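Local coordinates for uncharacterized protein (Staphylococcus aureus subsp. aureus, PDB 4H0A) that is of unknown function but belongs to the CAP (cysteine-rich secretory protein) family, joining a CAP domain to a CAP-associated N-terminal region, at residues K131-E136 / Y183-N188. Residues are numbered along the deposited sequence; the frame is centred on the assembly and turned at random.
Sequences KKYEFE and YQLNSN
Tyr183 turns the edge of its ring onto Phe135 in a T-shaped stack, centroids 5.4 Å apart and planes at 67°, with CD2 over the centre of the Phe135 face. Obliquely to the same ring, Leu185 CD2 comes to 3.6 Å from Phe135 CE1. That methyl also reaches Tyr133 CD2, joining the two aromatic side chains. The backbones pair as antiparallel strands: Asn186 N donates to Glu134 O (2.9 Å) and Glu136 N to Gln184 O (2.8 Å), with Phe135 and Leu185 a non-hydrogen-bonded pair between. In place of a direct return bond, a water donates to Glu136 O and accepts from Gln184 N. Alongside, Glu134 runs extended, CG anti to the backbone N (chi1 -164°). Its OE1 takes Asn186 ND2 at 3.0 Å from above the carboxylate plane and, weakly, Asn188 ND2 at 3.3 Å. Glu136, bent at chi2 (-63°), lays OE2 3.4 Å from Asn186 CG. Farther out, Tyr183 OH is hydrogen-bonded to Gln145 O and Gln156 NE2. Residues 184-185 thus edge a three-stranded antiparallel sheet, with Tyr133, Leu185 and the Phe135-Tyr183 stack on the side facing helix 174-180; on the other, amide donors may partly offset an acidic patch of Glu134, Glu136 and Glu123.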
loop_
_atom_site.group_PDB
_atom_site.type_symbol
_atom_site.label_atom_id
_atom_site.label_comp_id
_atom_site.label_asym_id
_atom_site.label_seq_id
_atom_site.Cartn_x
_atom_site.Cartn_y
_atom_site.Cartn_z
ATOM N N LYS A 131 -20.470 15.753 -4.303
ATOM C CA LYS A 131 -20.103 15.783 -2.883
ATOM C C LYS A 131 -18.674 16.278 -2.734
ATOM O O LYS A 131 -17.769 15.712 -3.339
ATOM C CB LYS A 131 -20.262 14.388 -2.264
ATOM C CG LYS A 131 -20.110 14.340 -0.752
ATOM C CD LYS A 131 -20.327 12.921 -0.217
ATOM C CE LYS A 131 -19.639 12.687 1.106
ATOM N NZ LYS A 131 -19.756 11.271 1.552
ATOM N N LYS A 132 -18.462 17.317 -1.923
ATOM C CA LYS A 132 -17.128 17.884 -1.732
ATOM C C LYS A 132 -16.278 17.021 -0.795
ATOM O O LYS A 132 -16.768 16.528 0.218
ATOM C CB LYS A 132 -17.212 19.323 -1.186
ATOM C CG LYS A 132 -15.843 19.938 -0.865
ATOM C CD LYS A 132 -15.854 21.455 -0.911
ATOM C CE LYS A 132 -14.771 22.058 -0.039
ATOM N NZ LYS A 132 -14.517 23.484 -0.375
ATOM N N TYR A 133 -15.000 16.853 -1.156
ATOM C CA TYR A 133 -13.986 16.163 -0.363
ATOM C C TYR A 133 -12.808 17.098 -0.199
ATOM O O TYR A 133 -12.316 17.620 -1.198
ATOM C CB TYR A 133 -13.539 14.862 -1.040
ATOM C CG TYR A 133 -14.594 13.788 -0.992
ATOM C CD1 TYR A 133 -15.573 13.706 -1.968
ATOM C CD2 TYR A 133 -14.662 12.898 0.072
ATOM C CE1 TYR A 133 -16.574 12.741 -1.910
ATOM C CE2 TYR A 133 -15.654 11.923 0.138
ATOM C CZ TYR A 133 -16.616 11.853 -0.851
ATOM O OH TYR A 133 -17.594 10.890 -0.784
ATOM N N GLU A 134 -12.384 17.357 1.041
ATOM C CA GLU A 134 -11.221 18.203 1.310
ATOM C C GLU A 134 -10.327 17.490 2.303
ATOM O O GLU A 134 -10.800 17.097 3.370
ATOM C CB GLU A 134 -11.633 19.578 1.830
ATOM C CG GLU A 134 -10.487 20.570 1.746
ATOM C CD GLU A 134 -10.790 21.943 2.303
ATOM O OE1 GLU A 134 -11.877 22.118 2.901
ATOM O OE2 GLU A 134 -9.928 22.840 2.164
ATOM N N PHE A 135 -9.055 17.276 1.943
ATOM C CA PHE A 135 -8.113 16.569 2.806
ATOM C C PHE A 135 -7.238 17.526 3.587
ATOM O O PHE A 135 -6.799 18.535 3.043
ATOM C CB PHE A 135 -7.210 15.641 1.985
ATOM C CG PHE A 135 -7.912 14.442 1.401
ATOM C CD1 PHE A 135 -8.519 13.503 2.224
ATOM C CD2 PHE A 135 -7.895 14.208 0.036
ATOM C CE1 PHE A 135 -9.111 12.361 1.688
ATOM C CE2 PHE A 135 -8.502 13.072 -0.496
ATOM C CZ PHE A 135 -9.111 12.163 0.331
ATOM N N GLU A 136 -6.961 17.178 4.856
ATOM C CA GLU A 136 -6.077 17.929 5.756
ATOM C C GLU A 136 -4.747 17.174 5.803
ATOM O O GLU A 136 -4.608 16.259 6.614
ATOM C CB GLU A 136 -6.716 18.038 7.157
ATOM C CG GLU A 136 -8.012 18.831 7.195
ATOM C CD GLU A 136 -7.866 20.288 6.806
ATOM O OE1 GLU A 136 -6.915 20.942 7.293
ATOM O OE2 GLU A 136 -8.694 20.773 6.003
ATOM N N TYR A 183 -6.008 10.247 3.568
ATOM C CA TYR A 183 -5.666 11.375 4.426
ATOM C C TYR A 183 -6.863 11.741 5.282
ATOM O O TYR A 183 -7.997 11.342 4.989
ATOM C CB TYR A 183 -5.227 12.580 3.588
ATOM C CG TYR A 183 -4.251 12.239 2.488
ATOM C CD1 TYR A 183 -2.892 12.129 2.746
ATOM C CD2 TYR A 183 -4.689 12.012 1.187
ATOM C CE1 TYR A 183 -1.988 11.807 1.738
ATOM C CE2 TYR A 183 -3.793 11.689 0.171
ATOM C CZ TYR A 183 -2.444 11.589 0.451
ATOM O OH TYR A 183 -1.568 11.308 -0.567
ATOM N N GLN A 184 -6.611 12.490 6.351
ATOM C CA GLN A 184 -7.667 12.943 7.245
ATOM C C GLN A 184 -8.567 13.918 6.501
ATOM O O GLN A 184 -8.066 14.806 5.809
ATOM C CB GLN A 184 -7.064 13.610 8.497
ATOM C CG GLN A 184 -8.085 13.905 9.596
ATOM C CD GLN A 184 -7.444 14.499 10.830
ATOM O OE1 GLN A 184 -6.311 15.000 10.804
ATOM N NE2 GLN A 184 -8.166 14.481 11.941
ATOM N N LEU A 185 -9.886 13.749 6.631
ATOM C CA LEU A 185 -10.842 14.644 5.985
ATOM C C LEU A 185 -11.123 15.840 6.865
ATOM O O LEU A 185 -11.116 15.721 8.090
ATOM C CB LEU A 185 -12.168 13.923 5.694
ATOM C CG LEU A 185 -12.180 12.927 4.548
ATOM C CD1 LEU A 185 -13.438 12.084 4.599
ATOM C CD2 LEU A 185 -12.097 13.634 3.200
ATOM N N ASN A 186 -11.434 16.978 6.239
ATOM C CA ASN A 186 -11.813 18.185 6.957
ATOM C C ASN A 186 -13.205 17.969 7.574
ATOM O O ASN A 186 -13.974 17.152 7.063
ATOM C CB ASN A 186 -11.804 19.377 5.999
ATOM C CG ASN A 186 -11.989 20.728 6.655
ATOM O OD1 ASN A 186 -11.963 20.877 7.884
ATOM N ND2 ASN A 186 -12.143 21.754 5.841
ATOM N N SER A 187 -13.520 18.683 8.671
ATOM C CA SER A 187 -14.807 18.574 9.382
ATOM C C SER A 187 -16.033 18.762 8.460
ATOM O O SER A 187 -17.077 18.163 8.722
ATOM C CB SER A 187 -14.876 19.589 10.519
ATOM O OG SER A 187 -14.698 20.915 10.045
ATOM N N ASN A 188 -15.908 19.593 7.401
ATOM C CA ASN A 188 -16.990 19.824 6.431
ATOM C C ASN A 188 -17.286 18.566 5.574
ATOM O O ASN A 188 -18.420 18.392 5.132
ATOM C CB ASN A 188 -16.677 21.032 5.513
ATOM C CG ASN A 188 -15.419 20.938 4.655
ATOM O OD1 ASN A 188 -14.920 19.857 4.320
ATOM N ND2 ASN A 188 -14.899 22.086 4.235
HETATM O O HOH W 1 -3.978 13.443 7.030
#